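Local coordinates for protein histidine acid phosphatase (Bifidobacterium longum subsp. infantis, PDB 6RXD) that probably removes phosphate groups from inositol polyphosphates such as phytate and from 2,3-bisphosphoglycerate, as a histidine acid phosphatase of the MINPP type, at residues Y214-I224 against E356-T367. Numbering follows the deposited sequence.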
loop_
_atom_site.group_PDB
_atom_site.type_symbol
_atom_site.label_atom_id
_atom_site.label_comp_id
_atom_site.label_asym_id
_atom_site.label_seq_id
_atom_site.Cartn_x
_atom_site.Cartn_y
_atom_site.Cartn_z
ATOM N N TYR A 214 -3.579 -2.714 -19.729
ATOM C CA TYR A 214 -3.713 -1.711 -18.675
ATOM C C TYR A 214 -2.680 -0.584 -18.806
ATOM O O TYR A 214 -3.031 0.594 -18.714
ATOM C CB TYR A 214 -3.639 -2.361 -17.284
ATOM C CG TYR A 214 -3.386 -1.359 -16.171
ATOM C CD1 TYR A 214 -4.429 -0.621 -15.617
ATOM C CD2 TYR A 214 -2.101 -1.151 -15.679
ATOM C CE1 TYR A 214 -4.195 0.307 -14.593
ATOM C CE2 TYR A 214 -1.853 -0.225 -14.683
ATOM C CZ TYR A 214 -2.906 0.501 -14.143
ATOM O OH TYR A 214 -2.649 1.420 -13.154
ATOM N N GLN A 215 -1.414 -0.932 -19.013
ATOM C CA GLN A 215 -0.388 0.103 -19.159
ATOM C C GLN A 215 -0.660 0.996 -20.372
ATOM O O GLN A 215 -0.487 2.216 -20.299
ATOM C CB GLN A 215 1.014 -0.513 -19.227
ATOM C CG GLN A 215 1.467 -1.138 -17.905
ATOM C CD GLN A 215 1.683 -0.111 -16.810
ATOM O OE1 GLN A 215 1.938 1.062 -17.088
ATOM N NE2 GLN A 215 1.587 -0.546 -15.556
ATOM N N ASN A 216 -1.090 0.395 -21.479
ATOM C CA ASN A 216 -1.465 1.179 -22.657
ATOM C C ASN A 216 -2.679 2.065 -22.393
ATOM O O ASN A 216 -2.735 3.216 -22.841
ATOM C CB ASN A 216 -1.707 0.275 -23.871
ATOM C CG ASN A 216 -0.418 -0.289 -24.440
ATOM O OD1 ASN A 216 0.654 0.288 -24.260
ATOM N ND2 ASN A 216 -0.519 -1.422 -25.129
ATOM N N PHE A 217 -3.636 1.537 -21.638
ATOM C CA PHE A 217 -4.828 2.301 -21.303
ATOM C C PHE A 217 -4.510 3.577 -20.530
ATOM O O PHE A 217 -4.894 4.674 -20.948
ATOM C CB PHE A 217 -5.805 1.454 -20.501
ATOM C CG PHE A 217 -7.045 2.197 -20.102
ATOM C CD1 PHE A 217 -8.036 2.464 -21.035
ATOM C CD2 PHE A 217 -7.214 2.639 -18.794
ATOM C CE1 PHE A 217 -9.178 3.156 -20.674
ATOM C CE2 PHE A 217 -8.358 3.330 -18.425
ATOM C CZ PHE A 217 -9.340 3.587 -19.365
ATOM N N VAL A 218 -3.810 3.442 -19.408
ATOM C CA VAL A 218 -3.532 4.607 -18.572
ATOM C C VAL A 218 -2.591 5.604 -19.245
ATOM O O VAL A 218 -2.709 6.809 -19.026
ATOM C CB VAL A 218 -3.013 4.235 -17.160
ATOM C CG1 VAL A 218 -4.044 3.421 -16.407
ATOM C CG2 VAL A 218 -1.699 3.487 -17.248
ATOM N N ALA A 219 -1.682 5.110 -20.085
ATOM C CA ALA A 219 -0.741 5.991 -20.767
ATOM C C ALA A 219 -1.445 6.906 -21.763
ATOM O O ALA A 219 -1.021 8.046 -21.969
ATOM C CB ALA A 219 0.350 5.186 -21.470
ATOM N N ASN A 220 -2.518 6.409 -22.371
ATOM C CA ASN A 220 -3.153 7.103 -23.487
ATOM C C ASN A 220 -4.580 7.580 -23.260
ATOM O O ASN A 220 -5.188 8.122 -24.168
ATOM C CB ASN A 220 -3.138 6.210 -24.732
ATOM C CG ASN A 220 -1.743 5.888 -25.187
ATOM O OD1 ASN A 220 -0.884 6.767 -25.247
ATOM N ND2 ASN A 220 -1.497 4.619 -25.483
ATOM N N ASP A 221 -5.124 7.379 -22.063
ATOM C CA ASP A 221 -6.523 7.741 -21.835
ATOM C C ASP A 221 -6.710 9.254 -21.707
ATOM O O ASP A 221 -6.060 9.903 -20.885
ATOM C CB ASP A 221 -7.077 7.029 -20.601
ATOM C CG ASP A 221 -8.552 7.308 -20.393
ATOM O OD1 ASP A 221 -9.396 6.613 -21.009
ATOM O OD2 ASP A 221 -8.865 8.241 -19.629
ATOM N N ALA A 222 -7.613 9.802 -22.519
ATOM C CA ALA A 222 -7.818 11.248 -22.587
ATOM C C ALA A 222 -8.486 11.812 -21.335
ATOM O O ALA A 222 -8.209 12.944 -20.939
ATOM C CB ALA A 222 -8.627 11.613 -23.834
ATOM N N THR A 223 -9.374 11.033 -20.720
ATOM C CA THR A 223 -10.079 11.513 -19.535
ATOM C C THR A 223 -9.128 11.626 -18.361
ATOM O O THR A 223 -9.089 12.653 -17.682
ATOM C CB THR A 223 -11.269 10.615 -19.176
ATOM O OG1 THR A 223 -12.167 10.574 -20.288
ATOM C CG2 THR A 223 -12.006 11.169 -17.962
ATOM N N ILE A 224 -8.355 10.568 -18.123
ATOM C CA ILE A 224 -7.352 10.593 -17.058
ATOM C C ILE A 224 -6.360 11.738 -17.260
ATOM O O ILE A 224 -6.041 12.459 -16.316
ATOM C CB ILE A 224 -6.613 9.235 -16.939
ATOM C CG1 ILE A 224 -7.583 8.169 -16.427
ATOM C CG2 ILE A 224 -5.399 9.346 -16.017
ATOM C CD1 ILE A 224 -7.110 6.719 -16.582
ATOM N N GLU A 356 -5.439 6.526 -11.759
ATOM C CA GLU A 356 -4.588 5.603 -12.500
ATOM C C GLU A 356 -4.701 4.168 -12.002
ATOM O O GLU A 356 -4.477 3.222 -12.754
ATOM C CB GLU A 356 -3.125 6.062 -12.427
ATOM C CG GLU A 356 -2.866 7.403 -13.089
ATOM C CD GLU A 356 -1.462 7.923 -12.838
ATOM O OE1 GLU A 356 -0.571 7.126 -12.469
ATOM O OE2 GLU A 356 -1.247 9.139 -13.008
ATOM N N LYS A 357 -5.055 4.010 -10.725
ATOM C CA LYS A 357 -4.996 2.703 -10.067
ATOM C C LYS A 357 -6.254 2.302 -9.296
ATOM O O LYS A 357 -6.404 1.136 -8.920
ATOM C CB LYS A 357 -3.785 2.680 -9.118
ATOM C CG LYS A 357 -2.468 2.958 -9.853
ATOM C CD LYS A 357 -1.294 3.261 -8.927
ATOM C CE LYS A 357 -0.031 3.560 -9.737
ATOM N NZ LYS A 357 1.160 3.827 -8.866
ATOM N N GLY A 358 -7.144 3.256 -9.062
ATOM C CA GLY A 358 -8.329 3.007 -8.260
ATOM C C GLY A 358 -9.581 2.958 -9.116
ATOM O O GLY A 358 -9.517 2.604 -10.293
ATOM N N PRO A 359 -10.730 3.326 -8.534
ATOM C CA PRO A 359 -11.996 3.275 -9.279
ATOM C C PRO A 359 -11.961 4.172 -10.521
ATOM O O PRO A 359 -12.600 3.859 -11.539
ATOM C CB PRO A 359 -13.015 3.812 -8.272
ATOM C CG PRO A 359 -12.425 3.489 -6.937
ATOM C CD PRO A 359 -10.934 3.696 -7.119
ATOM N N SER A 360 -11.223 5.280 -10.422
ATOM C CA SER A 360 -11.063 6.218 -11.537
ATOM C C SER A 360 -12.425 6.700 -12.040
ATOM O O SER A 360 -13.375 6.802 -11.264
ATOM C CB SER A 360 -10.233 5.582 -12.656
ATOM O OG SER A 360 -9.762 6.572 -13.575
ATOM N N TYR A 361 -12.520 7.004 -13.330
ATOM C CA TYR A 361 -13.705 7.680 -13.861
ATOM C C TYR A 361 -14.819 6.736 -14.320
ATOM O O TYR A 361 -14.561 5.599 -14.717
ATOM C CB TYR A 361 -13.309 8.662 -14.986
ATOM C CG TYR A 361 -12.865 8.014 -16.294
ATOM C CD1 TYR A 361 -13.786 7.703 -17.284
ATOM C CD2 TYR A 361 -11.527 7.737 -16.539
ATOM C CE1 TYR A 361 -13.390 7.137 -18.487
ATOM C CE2 TYR A 361 -11.120 7.157 -17.732
ATOM C CZ TYR A 361 -12.056 6.862 -18.702
ATOM O OH TYR A 361 -11.657 6.297 -19.895
ATOM N N ALA A 362 -16.056 7.223 -14.264
ATOM C CA ALA A 362 -17.220 6.423 -14.648
ATOM C C ALA A 362 -17.211 6.132 -16.145
ATOM O O ALA A 362 -16.851 6.991 -16.943
ATOM C CB ALA A 362 -18.504 7.135 -14.260
ATOM N N GLY A 363 -17.618 4.922 -16.514
ATOM C CA GLY A 363 -17.654 4.539 -17.915
ATOM C C GLY A 363 -16.536 3.590 -18.308
ATOM O O GLY A 363 -16.442 3.191 -19.470
ATOM N N GLN A 364 -15.675 3.241 -17.353
ATOM C CA GLN A 364 -14.603 2.283 -17.601
ATOM C C GLN A 364 -14.373 1.395 -16.376
ATOM O O GLN A 364 -14.716 1.779 -15.248
ATOM C CB GLN A 364 -13.299 3.007 -17.985
ATOM C CG GLN A 364 -12.717 3.923 -16.889
ATOM C CD GLN A 364 -11.929 3.172 -15.818
ATOM O OE1 GLN A 364 -11.205 2.211 -16.111
ATOM N NE2 GLN A 364 -12.081 3.598 -14.565
ATOM N N ASN A 365 -13.804 0.213 -16.595
ATOM C CA ASN A 365 -13.314 -0.603 -15.482
ATOM C C ASN A 365 -11.901 -1.093 -15.738
ATOM O O ASN A 365 -11.429 -2.017 -15.073
ATOM C CB ASN A 365 -14.238 -1.797 -15.198
ATOM C CG ASN A 365 -14.400 -2.718 -16.401
ATOM O OD1 ASN A 365 -13.733 -2.559 -17.423
ATOM N ND2 ASN A 365 -15.287 -3.698 -16.274
ATOM N N GLU A 366 -11.237 -0.483 -16.715
ATOM C CA GLU A 366 -9.888 -0.876 -17.113
ATOM C C GLU A 366 -8.877 -0.678 -15.993
ATOM O O GLU A 366 -7.899 -1.417 -15.885
ATOM C CB GLU A 366 -9.445 -0.085 -18.351
ATOM C CG GLU A 366 -10.240 -0.394 -19.603
ATOM C CD GLU A 366 -10.126 -1.846 -20.017
ATOM O OE1 GLU A 366 -11.156 -2.432 -20.411
ATOM O OE2 GLU A 366 -9.010 -2.402 -19.945
ATOM N N THR A 367 -9.101 0.332 -15.162
ATOM C CA THR A 367 -8.141 0.606 -14.093
ATOM C C THR A 367 -8.087 -0.469 -13.010
ATOM O O THR A 367 -7.051 -0.654 -12.382
ATOM C CB THR A 367 -8.373 1.972 -13.422
ATOM O OG1 THR A 367 -9.709 2.030 -12.911
ATOM C CG2 THR A 367 -8.151 3.108 -14.406
#
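The junction between helices 206-220 and 222-232, where Asp221 serves as N-cap of the second, is gripped by Tyr361 from the loop that follows helix 339-357. Tyr361 OH donates to Asp221 OD1 over 2.5 Å, meeting it on the syn side but 26° out of the carboxylate plane. The other oxygen, Asp221 OD2, takes the nearly straight capping bond from Ile224 N (2.8 Å), so the two bonds together fix the rotation of the carboxylate. The Tyr361 ring is sandwiched: Thr223 CB lies over the centre of one face, 3.8 Å from the centroid, and Ile224 CG1 comes to the edge. With chi1 at 71°, Tyr361 CG sits between the backbone N and the carbonyl carbon, and the opposite face of the ring lies against CG of Gln364, the last residue of the type II turn that starts at Tyr361. A leucine in its place would probably leave Asp221 OD1 without its hydroxyl donor and Thr223 without the flat face it rests on.

Phe217 continues the packing, with Glu366 CB, in one of its two modelled conformers, centred over one face of its ring, 3.5 Å from the centroid, and Thr367 CG2 at its edge. Near Phe217 CE2, Gln364 OE1 accepts from Thr367 N (3.0 Å) in the carbonyl plane, while Thr367 OG1 donates to Gly358 O and so closes the loop across its base. One helical turn before Phe217, Tyr214 has its CG anti to the backbone N (chi1 164°), and its OH reaches Glu356 O at 2.6 Å, from above the carbonyl plane. The side chain of Glu356 lies near Glu228 and Glu352, which with it form a zinc site seen for this protein, though no zinc is bound to them in this chain. The contact thus joins the break between two consecutive helices, where an aspartate N-caps the second, to the loop leaving helix 339-357 in the histidine phosphatase fold.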